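Local coordinates for uncharacterized protein (Magnetospirillum magneticum, PDB 3BHW) that probably takes part in a type 1 BREX phage-exclusion system, which blocks replication of double-stranded phage DNA without degrading it, at residues Glu35-Trp38 with Arg39-Ile42; Leu62-Asn65 with Arg66-Met70; Ala151-Val154 with Tyr155-Leu158; Glu180-Ser183 with Tyr184-Glu187. All blocks are in the same frame, centred on the assembly; numbering follows the deposited sequence. Where two conformers were deposited one is given.

Contact 1 (Glu35-Trp38 with Arg39-Ile42)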
ATOM      1  N   GLU A  35       8.820 -21.430  -5.241  1.00 20.34           N
ATOM      2  CA  GLU A  35       9.595 -20.194  -5.046  1.00 20.40           C
ATOM      3  C   GLU A  35      10.619 -20.008  -6.158  1.00 19.87           C
ATOM      4  O   GLU A  35      10.823 -18.908  -6.646  1.00 20.03           O
ATOM      5  CB  GLU A  35      10.351 -20.168  -3.726  1.00 21.26           C
ATOM      6  CG  GLU A  35      10.924 -21.483  -3.237  1.00 27.26           C
ATOM      7  CD  GLU A  35      10.053 -22.109  -2.179  1.00 33.61           C
ATOM      8  OE1 GLU A  35       8.862 -21.695  -2.069  1.00 34.19           O
ATOM      9  OE2 GLU A  35      10.550 -23.014  -1.469  1.00 36.29           O
ATOM     10  N   ASP A  36      11.282 -21.088  -6.538  1.00 19.12           N
ATOM     11  CA  ASP A  36      12.233 -21.041  -7.649  1.00 19.38           C
ATOM     12  C   ASP A  36      11.570 -20.574  -8.945  1.00 18.11           C
ATOM     13  O   ASP A  36      12.120 -19.772  -9.711  1.00 17.31           O
ATOM     14  CB  ASP A  36      12.819 -22.436  -7.865  1.00 19.54           C
ATOM     15  CG  ASP A  36      13.770 -22.844  -6.767  1.00 22.44           C
ATOM     16  OD1 ASP A  36      14.150 -22.010  -5.907  1.00 25.51           O
ATOM     17  OD2 ASP A  36      14.164 -24.020  -6.764  1.00 22.25           O
ATOM     18  N   GLN A  37      10.344 -21.051  -9.166  1.00 17.86           N
ATOM     19  CA  GLN A  37       9.589 -20.716 -10.367  1.00 19.07           C
ATOM     20  C   GLN A  37       9.087 -19.272 -10.313  1.00 17.20           C
ATOM     21  O   GLN A  37       8.983 -18.593 -11.343  1.00 17.94           O
ATOM     22  CB  GLN A  37       8.465 -21.723 -10.588  1.00 19.84           C
ATOM     23  CG  GLN A  37       7.643 -21.429 -11.858  1.00 21.00           C
ATOM     24  CD  GLN A  37       8.518 -21.424 -13.112  1.00 22.44           C
ATOM     25  OE1 GLN A  37       9.336 -22.311 -13.286  1.00 23.92           O
ATOM     26  NE2 GLN A  37       8.355 -20.428 -13.962  1.00 22.82           N
ATOM     27  N   TRP A  38       8.825 -18.796  -9.094  1.00 16.85           N
ATOM     28  CA  TRP A  38       8.425 -17.397  -8.913  1.00 17.82           C
ATOM     29  C   TRP A  38       9.500 -16.488  -9.407  1.00 17.94           C
ATOM     30  O   TRP A  38       9.259 -15.606 -10.234  1.00 18.27           O
ATOM     31  CB  TRP A  38       8.091 -17.063  -7.450  1.00 18.37           C
ATOM     32  CG  TRP A  38       8.354 -15.600  -7.065  1.00 20.43           C
ATOM     33  CD1 TRP A  38       9.382 -15.145  -6.293  1.00 19.87           C
ATOM     34  CD2 TRP A  38       7.571 -14.440  -7.404  1.00 22.76           C
ATOM     35  NE1 TRP A  38       9.291 -13.788  -6.126  1.00 22.70           N
ATOM     36  CE2 TRP A  38       8.191 -13.327  -6.795  1.00 24.77           C
ATOM     37  CE3 TRP A  38       6.384 -14.243  -8.121  1.00 23.14           C
ATOM     38  CZ2 TRP A  38       7.699 -12.021  -6.923  1.00 23.07           C
ATOM     39  CZ3 TRP A  38       5.894 -12.948  -8.251  1.00 22.55           C
ATOM     40  CH2 TRP A  38       6.552 -11.850  -7.653  1.00 21.13           C
ATOM     41  N   ARG A  39      10.720 -16.758  -8.949  1.00 17.43           N
ATOM     42  CA  ARG A  39      11.913 -15.979  -9.381  1.00 17.73           C
ATOM     43  C   ARG A  39      12.235 -16.115 -10.867  1.00 16.78           C
ATOM     44  O   ARG A  39      12.576 -15.117 -11.527  1.00 18.18           O
ATOM     45  CB  ARG A  39      13.151 -16.300  -8.549  1.00 17.11           C
ATOM     46  CG  ARG A  39      13.085 -15.807  -7.113  1.00 17.62           C
ATOM     47  CD  ARG A  39      14.484 -15.735  -6.457  1.00 20.52           C
ATOM     48  NE  ARG A  39      15.441 -15.010  -7.295  1.00 21.15           N
ATOM     49  CZ  ARG A  39      16.768 -15.042  -7.156  1.00 24.53           C
ATOM     50  NH1 ARG A  39      17.349 -15.728  -6.164  1.00 19.13           N
ATOM     51  NH2 ARG A  39      17.526 -14.367  -8.013  1.00 22.72           N
ATOM     52  N   HIS A  40      12.147 -17.326 -11.394  1.00 16.32           N
ATOM     53  CA  HIS A  40      12.272 -17.521 -12.834  1.00 15.24           C
ATOM     54  C   HIS A  40      11.244 -16.690 -13.629  1.00 16.45           C
ATOM     55  O   HIS A  40      11.644 -16.033 -14.596  1.00 15.36           O
ATOM     56  CB  HIS A  40      12.175 -18.993 -13.204  1.00 16.37           C
ATOM     57  CG  HIS A  40      12.346 -19.246 -14.670  1.00 17.56           C
ATOM     58  ND1 HIS A  40      13.561 -19.497 -15.238  1.00 15.80           N
ATOM     59  CD2 HIS A  40      11.457 -19.237 -15.688  1.00 16.28           C
ATOM     60  CE1 HIS A  40      13.435 -19.640 -16.540  1.00 13.86           C
ATOM     61  NE2 HIS A  40      12.146 -19.538 -16.842  1.00 16.36           N
ATOM     62  N   ALA A  41       9.946 -16.747 -13.253  1.00 17.51           N
ATOM     63  CA  ALA A  41       8.877 -15.989 -13.952  1.00 17.90           C
ATOM     64  C   ALA A  41       9.142 -14.466 -13.987  1.00 19.24           C
ATOM     65  O   ALA A  41       8.901 -13.764 -14.992  1.00 17.47           O
ATOM     66  CB  ALA A  41       7.523 -16.282 -13.265  1.00 19.50           C
ATOM     67  N   ILE A  42       9.649 -13.938 -12.879  1.00 19.61           N
ATOM     68  CA  ILE A  42       9.925 -12.510 -12.786  0.50 20.03           C
ATOM     69  C   ILE A  42      11.201 -12.140 -13.545  1.00 20.36           C
ATOM     70  O   ILE A  42      11.214 -11.232 -14.363  1.00 21.07           O
ATOM     71  CB  ILE A  42       9.970 -12.012 -11.278  0.50 20.25           C
ATOM     72  CG1 ILE A  42      11.240 -12.493 -10.546  0.50 21.04           C
ATOM     73  CG2 ILE A  42       8.728 -12.474 -10.551  0.50 19.66           C
ATOM     74  CD1 ILE A  42      11.404 -12.086  -9.036  0.50 20.51           C
TER
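The amide N of Ala-41 donates to the carbonyl O of Gln-37 at 2.8 Å, the shortest of four successive i to i+4 backbone bonds in this turn of helix. The next one along, from Ile-42 N to Trp-38 O at 3.2 Å, joins the two residues whose side chains also meet. In the conformer modelled here, Ile-42 lays its CG2 methyl over one face of the indole, 3.5 Å from the centroid of the six-membered ring and only 5° off the ring normal, a CH-pi contact. Its CD1 is 4.0 Å from Trp-38 NE1. This double touch follows from the Ile-42 torsion: CG1 stands between the backbone N and the carbonyl carbon (chi1 72°), and a branched residue can thus lay one methyl over the six-membered ring and bring the other above the same face, near NE1. The segments 35-38 and 39-42 make up most of the short helix 35-43, whose buried side carries Trp-38, resting on Ile-25 and Leu-28 of helix 19-31 and forming a cation-pi pair with Arg-64 of helix 57-67. A large flat aromatic suits a place where one helix must meet two others. Ala-41 is buried as well, its small CB 3.3 Å from Gln-37 O. On the more polar flank Gln-37 NE2 comes 3.7 Å from His-40 CD2, amide and ring planes 56° apart; this is packing only, the NE2 making a weak hydrogen bond to Glu-45. Arg-39 sets its aliphatic CG 3.9 Å from Trp-38 CD1, while its guanidinium turns outward to a salt bridge with Glu-43.

Contact 2 (Leu62-Asn65 with Arg66-Met70)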
ATOM      1  N   LEU A  62       8.640  -6.849  -3.124  1.00 18.41           N
ATOM      2  CA  LEU A  62       7.725  -5.966  -2.372  1.00 18.07           C
ATOM      3  C   LEU A  62       6.234  -6.153  -2.749  1.00 16.55           C
ATOM      4  O   LEU A  62       5.427  -6.456  -1.903  1.00 15.79           O
ATOM      5  CB  LEU A  62       8.179  -4.515  -2.562  1.00 17.35           C
ATOM      6  CG  LEU A  62       7.269  -3.475  -1.919  1.00 18.76           C
ATOM      7  CD1 LEU A  62       7.292  -3.572  -0.399  1.00 16.10           C
ATOM      8  CD2 LEU A  62       7.533  -2.052  -2.436  1.00 19.82           C
ATOM      9  N   MET A  63       5.947  -6.068  -4.042  1.00 16.09           N
ATOM     10  CA  MET A  63       4.543  -6.178  -4.508  1.00 15.61           C
ATOM     11  C   MET A  63       3.985  -7.562  -4.112  1.00 18.02           C
ATOM     12  O   MET A  63       2.829  -7.686  -3.704  1.00 17.64           O
ATOM     13  CB  MET A  63       4.531  -5.965  -6.020  1.00 18.31           C
ATOM     14  CG  MET A  63       5.158  -4.650  -6.450  1.00 17.74           C
ATOM     15  SD  MET A  63       4.703  -4.131  -8.169  1.00 17.99           S
ATOM     16  CE  MET A  63       5.881  -2.896  -8.533  1.00 23.55           C
ATOM     17  N   ARG A  64       4.817  -8.604  -4.182  1.00 18.08           N
ATOM     18  CA  ARG A  64       4.392  -9.944  -3.765  1.00 18.81           C
ATOM     19  C   ARG A  64       4.238 -10.034  -2.240  1.00 17.62           C
ATOM     20  O   ARG A  64       3.251 -10.571  -1.736  1.00 19.21           O
ATOM     21  CB  ARG A  64       5.389 -11.013  -4.224  1.00 18.68           C
ATOM     22  CG  ARG A  64       4.912 -12.438  -3.848  1.00 21.86           C
ATOM     23  CD  ARG A  64       6.080 -13.459  -3.904  1.00 22.83           C
ATOM     24  NE  ARG A  64       5.627 -14.776  -3.446  1.00 28.44           N
ATOM     25  CZ  ARG A  64       6.364 -15.885  -3.497  1.00 30.12           C
ATOM     26  NH1 ARG A  64       7.604 -15.830  -3.962  1.00 29.35           N
ATOM     27  NH2 ARG A  64       5.867 -17.042  -3.052  1.00 32.37           N
ATOM     28  N   ASN A  65       5.241  -9.547  -1.511  1.00 16.63           N
ATOM     29  CA  ASN A  65       5.181  -9.544  -0.054  1.00 17.02           C
ATOM     30  C   ASN A  65       3.924  -8.818   0.403  1.00 16.28           C
ATOM     31  O   ASN A  65       3.218  -9.266   1.340  1.00 17.97           O
ATOM     32  CB  ASN A  65       6.431  -8.930   0.565  1.00 17.59           C
ATOM     33  CG  ASN A  65       7.629  -9.826   0.458  1.00 20.44           C
ATOM     34  OD1 ASN A  65       8.773  -9.365   0.531  1.00 27.50           O
ATOM     35  ND2 ASN A  65       7.386 -11.101   0.244  1.00 22.82           N
ATOM     36  N   ARG A  66       3.685  -7.653  -0.191  1.00 15.65           N
ATOM     37  CA  ARG A  66       2.367  -6.988   0.056  1.00 14.65           C
ATOM     38  C   ARG A  66       1.116  -7.904  -0.105  1.00 14.44           C
ATOM     39  O   ARG A  66       0.353  -8.087   0.848  1.00 14.66           O
ATOM     40  CB  ARG A  66       2.204  -5.771  -0.810  1.00 15.90           C
ATOM     41  CG  ARG A  66       2.999  -4.569  -0.331  1.00 18.55           C
ATOM     42  CD  ARG A  66       2.785  -3.394  -1.268  1.00 17.09           C
ATOM     43  NE  ARG A  66       3.450  -2.167  -0.832  1.00 19.10           N
ATOM     44  CZ  ARG A  66       3.919  -1.205  -1.621  1.00 18.82           C
ATOM     45  NH1 ARG A  66       3.823  -1.289  -2.954  1.00 20.57           N
ATOM     46  NH2 ARG A  66       4.480  -0.142  -1.075  1.00 18.22           N
ATOM     47  N   LEU A  67       0.963  -8.515  -1.291  1.00 14.71           N
ATOM     48  CA  LEU A  67      -0.213  -9.359  -1.538  1.00 15.26           C
ATOM     49  C   LEU A  67      -0.249 -10.590  -0.639  1.00 16.31           C
ATOM     50  O   LEU A  67      -1.346 -11.021  -0.261  1.00 17.23           O
ATOM     51  CB  LEU A  67      -0.357  -9.767  -3.007  1.00 16.17           C
ATOM     52  CG  LEU A  67      -0.594  -8.637  -3.992  1.00 16.22           C
ATOM     53  CD1 LEU A  67      -0.318  -9.198  -5.378  1.00 16.80           C
ATOM     54  CD2 LEU A  67      -2.044  -8.144  -3.954  1.00 17.31           C
ATOM     55  N   GLU A  68       0.908 -11.093  -0.224  1.00 16.78           N
ATOM     56  CA  GLU A  68       0.918 -12.325   0.582  0.50 17.68           C
ATOM     57  C   GLU A  68       0.565 -12.092   2.053  1.00 18.05           C
ATOM     58  O   GLU A  68       0.462 -13.038   2.827  1.00 17.88           O
ATOM     59  CB  GLU A  68       2.230 -13.084   0.444  0.50 18.23           C
ATOM     60  CG  GLU A  68       3.389 -12.457   1.133  0.50 20.05           C
ATOM     61  CD  GLU A  68       4.499 -13.460   1.373  0.50 19.84           C
ATOM     62  OE1 GLU A  68       4.503 -14.501   0.671  0.50 19.08           O
ATOM     63  OE2 GLU A  68       5.346 -13.200   2.256  0.50 20.27           O
ATOM     64  N   THR A  69       0.355 -10.832   2.434  1.00 18.85           N
ATOM     65  CA  THR A  69      -0.279 -10.568   3.732  1.00 18.28           C
ATOM     66  C   THR A  69      -1.786 -10.893   3.694  1.00 19.12           C
ATOM     67  O   THR A  69      -2.405 -10.973   4.759  1.00 18.96           O
ATOM     68  CB  THR A  69      -0.095  -9.086   4.236  1.00 19.05           C
ATOM     69  OG1 THR A  69      -0.764  -8.175   3.378  1.00 20.00           O
ATOM     70  CG2 THR A  69       1.352  -8.636   4.357  1.00 16.52           C
ATOM     71  N   MET A  70      -2.341 -11.116   2.492  1.00 17.99           N
ATOM     72  CA  MET A  70      -3.785 -11.298   2.261  1.00 19.01           C
ATOM     73  C   MET A  70      -3.967 -12.656   1.591  1.00 19.38           C
ATOM     74  O   MET A  70      -2.987 -13.359   1.322  1.00 20.58           O
ATOM     75  CB  MET A  70      -4.373 -10.221   1.357  1.00 20.04           C
ATOM     76  CG  MET A  70      -4.368  -8.835   1.940  1.00 18.61           C
ATOM     77  SD  MET A  70      -5.176  -8.625   3.567  1.00 14.61           S
ATOM     78  CE  MET A  70      -5.254  -6.838   3.546  1.00 20.12           C
TER
HETATM   79  O   HOH W   1       4.259 -10.675   3.434  1.00 26.81           O
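Leu-62 lies over one face of the Arg-66 guanidinium, its CD2 methyl 3.8 Å from CZ. The methyl sits off centre toward the rim of the flat group, and an extended arginine chain from CG to NE carries the guanidinium across beneath it. The polar rim of Arg-66 is used elsewhere: NH2 donates to the carbonyl of Gly-15, and NH1 makes a weak bond to that of Ser-16. A residue with a flat, apolar-tolerant face and a hydrogen-bonding rim therefore suits this buried place. The backbone bond from Arg-66 N to Leu-62 O is 2.7 Å long.

Farther on, helix 57-67 runs out into a type I beta turn from Leu-67 to Met-70. Glu-68 N still donates to Arg-64 O at 2.8 Å, with only a weak second bond to Asn-65 O. Thr-69 OG1 donates to Arg-66 O at 2.8 Å; the same carbonyl also accepts from Thr-69 N. With the hydroxyl placed between the backbone N and the carbonyl carbon (chi1 65°), it can turn back to that oxygen. In the Glu-68 conformer given, one water donates to both Asn-65 O and Glu-68 OE2 and may tie the exposed carboxylate to the last turn. Arg-64 forms a cation-pi pair with Trp-38, its NE buried without a hydrogen-bond partner. That NE is 4.3 Å from Glu-68 OE1 with no N-H aimed at the oxygen, so the two probably attract as charges, a modest pull rather than a directed bond.

Contact 3 (Ala151-Val154 with Tyr155-Leu158)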
ATOM      1  N   ALA A 151       9.194   9.478   0.744  1.00 24.52           N
ATOM      2  CA  ALA A 151       8.114  10.473   0.802  1.00 23.98           C
ATOM      3  C   ALA A 151       7.356  10.511  -0.504  1.00 23.12           C
ATOM      4  O   ALA A 151       6.125  10.561  -0.506  1.00 23.68           O
ATOM      5  CB  ALA A 151       8.695  11.855   1.088  1.00 23.67           C
ATOM      6  N   ASP A 152       8.107  10.498  -1.606  1.00 23.38           N
ATOM      7  CA  ASP A 152       7.556  10.494  -2.954  1.00 23.61           C
ATOM      8  C   ASP A 152       6.636   9.289  -3.151  1.00 22.95           C
ATOM      9  O   ASP A 152       5.544   9.423  -3.720  1.00 22.96           O
ATOM     10  CB  ASP A 152       8.656  10.480  -4.016  1.00 23.79           C
ATOM     11  CG  ASP A 152       9.268  11.872  -4.268  1.00 26.56           C
ATOM     12  OD1 ASP A 152       8.863  12.842  -3.592  1.00 27.38           O
ATOM     13  OD2 ASP A 152      10.153  11.979  -5.157  1.00 29.07           O
ATOM     14  N   CYS A 153       7.071   8.138  -2.643  1.00 22.64           N
ATOM     15  CA  CYS A 153       6.302   6.912  -2.812  1.00 21.56           C
ATOM     16  C   CYS A 153       5.030   6.961  -2.002  1.00 19.93           C
ATOM     17  O   CYS A 153       3.998   6.590  -2.475  1.00 18.38           O
ATOM     18  CB  CYS A 153       7.123   5.692  -2.443  1.00 21.78           C
ATOM     19  SG  CYS A 153       6.208   4.174  -2.661  1.00 25.76           S
ATOM     20  N   VAL A 154       5.097   7.377  -0.751  1.00 18.82           N
ATOM     21  CA  VAL A 154       3.877   7.511   0.043  1.00 18.43           C
ATOM     22  C   VAL A 154       2.871   8.454  -0.623  1.00 18.11           C
ATOM     23  O   VAL A 154       1.659   8.155  -0.700  1.00 17.54           O
ATOM     24  CB  VAL A 154       4.213   7.908   1.470  1.00 19.67           C
ATOM     25  CG1 VAL A 154       2.961   8.301   2.211  1.00 20.56           C
ATOM     26  CG2 VAL A 154       4.844   6.717   2.162  1.00 19.85           C
ATOM     27  N   TYR A 155       3.325   9.613  -1.091  1.00 16.72           N
ATOM     28  CA  TYR A 155       2.363  10.521  -1.722  1.00 16.49           C
ATOM     29  C   TYR A 155       1.843   9.993  -3.042  1.00 16.50           C
ATOM     30  O   TYR A 155       0.673  10.236  -3.404  1.00 17.91           O
ATOM     31  CB  TYR A 155       2.981  11.903  -1.896  1.00 16.22           C
ATOM     32  CG  TYR A 155       2.929  12.734  -0.616  1.00 17.53           C
ATOM     33  CD1 TYR A 155       3.881  12.604   0.419  1.00 22.44           C
ATOM     34  CD2 TYR A 155       1.900  13.668  -0.446  1.00 20.46           C
ATOM     35  CE1 TYR A 155       3.790  13.408   1.588  1.00 20.43           C
ATOM     36  CE2 TYR A 155       1.798  14.440   0.705  1.00 18.17           C
ATOM     37  CZ  TYR A 155       2.740  14.311   1.716  1.00 18.50           C
ATOM     38  OH  TYR A 155       2.564  15.120   2.828  1.00 19.85           O
ATOM     39  N   ARG A 156       2.670   9.247  -3.784  1.00 17.11           N
ATOM     40  CA  ARG A 156       2.216   8.637  -5.033  1.00 17.86           C
ATOM     41  C   ARG A 156       1.080   7.610  -4.744  1.00 16.73           C
ATOM     42  O   ARG A 156       0.041   7.563  -5.449  1.00 18.08           O
ATOM     43  CB  ARG A 156       3.381   7.931  -5.745  1.00 18.28           C
ATOM     44  CG  ARG A 156       3.098   7.482  -7.114  1.00 21.88           C
ATOM     45  CD  ARG A 156       4.388   7.348  -7.948  1.00 25.17           C
ATOM     46  NE  ARG A 156       5.230   6.250  -7.498  1.00 25.44           N
ATOM     47  CZ  ARG A 156       6.356   6.380  -6.794  1.00 29.85           C
ATOM     48  NH1 ARG A 156       7.011   5.294  -6.435  1.00 30.88           N
ATOM     49  NH2 ARG A 156       6.820   7.574  -6.430  1.00 30.25           N
ATOM     50  N   ILE A 157       1.244   6.804  -3.694  1.00 17.46           N
ATOM     51  CA  ILE A 157       0.206   5.865  -3.272  1.00 17.07           C
ATOM     52  C   ILE A 157      -1.100   6.601  -3.015  1.00 18.08           C
ATOM     53  O   ILE A 157      -2.164   6.150  -3.424  1.00 17.94           O
ATOM     54  CB  ILE A 157       0.642   5.115  -1.992  1.00 18.13           C
ATOM     55  CG1 ILE A 157       1.618   4.022  -2.370  1.00 18.14           C
ATOM     56  CG2 ILE A 157      -0.531   4.368  -1.409  1.00 17.13           C
ATOM     57  CD1 ILE A 157       2.362   3.438  -1.202  1.00 17.62           C
ATOM     58  N   LEU A 158      -0.996   7.735  -2.346  1.00 17.38           N
ATOM     59  CA  LEU A 158      -2.173   8.497  -1.981  1.00 18.17           C
ATOM     60  C   LEU A 158      -2.807   9.125  -3.206  1.00 18.70           C
ATOM     61  O   LEU A 158      -4.031   9.245  -3.263  1.00 17.42           O
ATOM     62  CB  LEU A 158      -1.813   9.530  -0.923  1.00 18.48           C
ATOM     63  CG  LEU A 158      -1.382   8.969   0.449  1.00 20.36           C
ATOM     64  CD1 LEU A 158      -1.189  10.140   1.347  1.00 20.36           C
ATOM     65  CD2 LEU A 158      -2.371   7.965   1.087  1.00 21.70           C
TER
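At the edge of the Tyr-155 ring, and in its plane, lies the carbonyl O of Ala-151, 3.2 Å from CD1. The same oxygen accepts the Tyr-155 amide N at 3.0 Å, so backbone and ring edge of one residue meet a single carbonyl. The second flat group, the Arg-156 guanidinium, has Cys-153 CA over one face, 4.0 Å from CZ. Its NH1 is 4.0 Å from Cys-153 SG, and NH2 comes 3.5 Å from Asp-152 O at an oblique angle. The arginine folds back along the helix this way because its chain bends at chi3 (69°), and its NE also makes a weak hydrogen bond to Ser-16 OG.

These residues are central turns of helix 145-161, the BrxA family being grouped with helix-turn-helix proteins, and the helix has two unlike sides. Asp-152 and Arg-156 lie on the exposed side, where charge is at home; Asp-152 is salt-bridged to Arg-122. Inward, Val-154 packs on Trp-125 of helix 122-135 and on Phe-104 of helix 99-112, while Leu-158 touches Leu-105; their compact apolar branches fill a buried interface and need no polar partner. Tyr-155 is buried too, yet its hydroxyl is provided for by a hydrogen bond to the carbonyl of Leu-120, and Arg-122 meets its ring as a cation-pi partner. Ile-157, also buried, brings its CD1 to 4.2 Å from Cys-153 SG and packs on Ile-12.

Contact 4 (Glu180-Ser183 with Tyr184-Glu187)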
ATOM      1  N   GLU A 180     -16.826  -4.406  -1.811  1.00 22.82           N
ATOM      2  CA  GLU A 180     -16.175  -5.703  -2.019  1.00 22.81           C
ATOM      3  C   GLU A 180     -14.870  -5.785  -1.217  1.00 21.58           C
ATOM      4  O   GLU A 180     -14.563  -6.777  -0.600  1.00 21.54           O
ATOM      5  CB  GLU A 180     -15.829  -5.844  -3.476  1.00 24.46           C
ATOM      6  CG  GLU A 180     -15.826  -7.244  -4.003  1.00 28.81           C
ATOM      7  CD  GLU A 180     -15.877  -7.225  -5.502  1.00 32.70           C
ATOM      8  OE1 GLU A 180     -16.718  -6.472  -6.042  1.00 36.27           O
ATOM      9  OE2 GLU A 180     -15.071  -7.937  -6.135  1.00 35.04           O
ATOM     10  N   VAL A 181     -14.113  -4.705  -1.211  1.00 20.37           N
ATOM     11  CA  VAL A 181     -12.870  -4.736  -0.464  1.00 18.32           C
ATOM     12  C   VAL A 181     -13.159  -4.750   1.028  1.00 17.77           C
ATOM     13  O   VAL A 181     -12.563  -5.545   1.789  1.00 17.20           O
ATOM     14  CB  VAL A 181     -12.026  -3.534  -0.869  1.00 18.60           C
ATOM     15  CG1 VAL A 181     -10.920  -3.289   0.195  1.00 16.95           C
ATOM     16  CG2 VAL A 181     -11.474  -3.791  -2.307  1.00 17.99           C
ATOM     17  N   MET A 182     -14.082  -3.889   1.444  1.00 18.58           N
ATOM     18  CA  MET A 182     -14.421  -3.796   2.872  1.00 17.94           C
ATOM     19  C   MET A 182     -14.979  -5.118   3.437  1.00 18.31           C
ATOM     20  O   MET A 182     -14.704  -5.447   4.599  1.00 18.34           O
ATOM     21  CB  MET A 182     -15.365  -2.617   3.191  1.00 17.09           C
ATOM     22  CG  MET A 182     -14.822  -1.207   2.920  1.00 17.27           C
ATOM     23  SD  MET A 182     -13.219  -0.785   3.770  1.00 19.98           S
ATOM     24  CE  MET A 182     -13.680  -1.310   5.427  1.00 21.59           C
ATOM     25  N   SER A 183     -15.775  -5.831   2.629  1.00 18.89           N
ATOM     26  CA  SER A 183     -16.354  -7.107   3.043  1.00 20.39           C
ATOM     27  C   SER A 183     -15.223  -8.111   3.267  1.00 19.14           C
ATOM     28  O   SER A 183     -15.221  -8.840   4.277  1.00 18.67           O
ATOM     29  CB  SER A 183     -17.428  -7.586   2.025  1.00 21.25           C
ATOM     30  OG  SER A 183     -18.017  -8.846   2.350  1.00 26.66           O
ATOM     31  N   TYR A 184     -14.259  -8.144   2.349  1.00 19.81           N
ATOM     32  CA  TYR A 184     -13.114  -9.025   2.518  1.00 18.84           C
ATOM     33  C   TYR A 184     -12.359  -8.740   3.828  1.00 19.04           C
ATOM     34  O   TYR A 184     -12.093  -9.651   4.591  1.00 18.17           O
ATOM     35  CB  TYR A 184     -12.139  -8.968   1.304  1.00 19.26           C
ATOM     36  CG  TYR A 184     -10.854  -9.732   1.564  1.00 19.13           C
ATOM     37  CD1 TYR A 184     -10.737 -11.099   1.254  1.00 19.12           C
ATOM     38  CD2 TYR A 184      -9.787  -9.129   2.244  1.00 16.05           C
ATOM     39  CE1 TYR A 184      -9.585 -11.826   1.557  1.00 19.43           C
ATOM     40  CE2 TYR A 184      -8.608  -9.851   2.545  1.00 18.17           C
ATOM     41  CZ  TYR A 184      -8.535 -11.204   2.197  1.00 19.49           C
ATOM     42  OH  TYR A 184      -7.403 -11.918   2.493  1.00 20.06           O
ATOM     43  N   LEU A 185     -12.123  -7.455   4.089  1.00 19.04           N
ATOM     44  CA  LEU A 185     -11.395  -7.018   5.290  1.00 18.91           C
ATOM     45  C   LEU A 185     -12.099  -7.359   6.596  1.00 18.66           C
ATOM     46  O   LEU A 185     -11.437  -7.803   7.531  1.00 19.20           O
ATOM     47  CB  LEU A 185     -11.069  -5.528   5.224  1.00 18.95           C
ATOM     48  CG  LEU A 185     -10.028  -5.047   4.201  1.00 17.13           C
ATOM     49  CD1 LEU A 185     -10.021  -3.523   4.233  1.00 18.08           C
ATOM     50  CD2 LEU A 185      -8.567  -5.667   4.368  1.00 16.41           C
ATOM     51  N   ARG A 186     -13.420  -7.140   6.647  1.00 19.18           N
ATOM     52  CA  ARG A 186     -14.245  -7.482   7.828  1.00 18.30           C
ATOM     53  C   ARG A 186     -14.200  -8.984   8.026  1.00 19.06           C
ATOM     54  O   ARG A 186     -13.902  -9.472   9.136  1.00 18.50           O
ATOM     55  CB  ARG A 186     -15.681  -6.961   7.699  1.00 19.16           C
ATOM     56  CG  ARG A 186     -15.734  -5.430   7.673  1.00 21.26           C
ATOM     57  CD  ARG A 186     -17.032  -4.848   8.146  1.00 23.37           C
ATOM     58  NE  ARG A 186     -17.093  -3.435   7.787  1.00 27.66           N
ATOM     59  CZ  ARG A 186     -17.467  -3.000   6.588  1.00 32.54           C
ATOM     60  NH1 ARG A 186     -17.829  -3.872   5.643  1.00 34.31           N
ATOM     61  NH2 ARG A 186     -17.484  -1.701   6.332  1.00 36.29           N
ATOM     62  N   GLU A 187     -14.469  -9.723   6.947  1.00 19.60           N
ATOM     63  CA  GLU A 187     -14.567 -11.184   7.029  1.00 21.00           C
ATOM     64  C   GLU A 187     -13.254 -11.852   7.444  1.00 20.15           C
ATOM     65  O   GLU A 187     -13.263 -12.941   8.024  1.00 20.50           O
ATOM     66  CB  GLU A 187     -15.124 -11.768   5.724  1.00 20.91           C
ATOM     67  CG  GLU A 187     -16.580 -11.302   5.451  1.00 24.95           C
ATOM     68  CD  GLU A 187     -17.123 -11.739   4.091  1.00 26.15           C
ATOM     69  OE1 GLU A 187     -16.515 -12.641   3.455  1.00 33.18           O
ATOM     70  OE2 GLU A 187     -18.180 -11.204   3.679  1.00 31.47           O
TER
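With chi1 at -65° and CG lying beside its own backbone N, Arg-186 runs an extended chain across Met-182, one turn earlier; the methionine, bent at both chi2 and chi3, curls to meet it. The Met-182 CE methyl therefore lies over one face of the guanidinium, 3.9 Å from NH2, while Met-182 CB is 3.7 Å from NH1. A flexible thioether can follow the flat cation in this way and still send its sulfur inward, where SD is 4.2 Å from Leu-185 CD1. Leu-185 also runs beside Val-181, both side chains pointing the same way, with CD1 4.1 Å from CG1. On the outer side Ser-183 OG and Glu-187 OE2 approach to 2.7 Å, and Glu-187 CG lies close to Ser-183 O. A small hydroxyl and a long carboxylate suit this solvent-facing edge. Four i to i+4 backbone bonds tie the turns together, among them Leu-185 N to Val-181 O at 3.0 Å and Glu-187 N to Ser-183 O at 2.9 Å.

The inner face of helix 179-187 is wedged among its neighbours. Val-181 rests on Met-77 and Tyr-184 on Leu-74, both of helix 72-80, the tyrosine hydroxyl bonding to the amide of Gly-71; on the other flank Met-182 touches Ile-197, and Leu-185 packs on Val-193 and Ile-194, all three of helix 191-197.

How the contacts relate
The four contacts come in series along an all-helical chain, each a local turn on its own helix: 35-43, 57-67, 145-161 and 179-187. Contact 2 is the one that touches each of the others. Its centre lies about 15 Å from that of contact 1, 18 Å from contact 3 and 17 Å from contact 4. Arg-64 meets Trp-38 of contact 1, Arg-66 packs against Ile-157 of contact 3, and Met-70 reaches Leu-185 and Tyr-184 of contact 4. The other three do not touch one another; contacts 1 and 4 have centres about 30 Å apart. Helix 57-67 and the turn after it thus touch the preceding helix 35-43 and two helices from the later part of the chain.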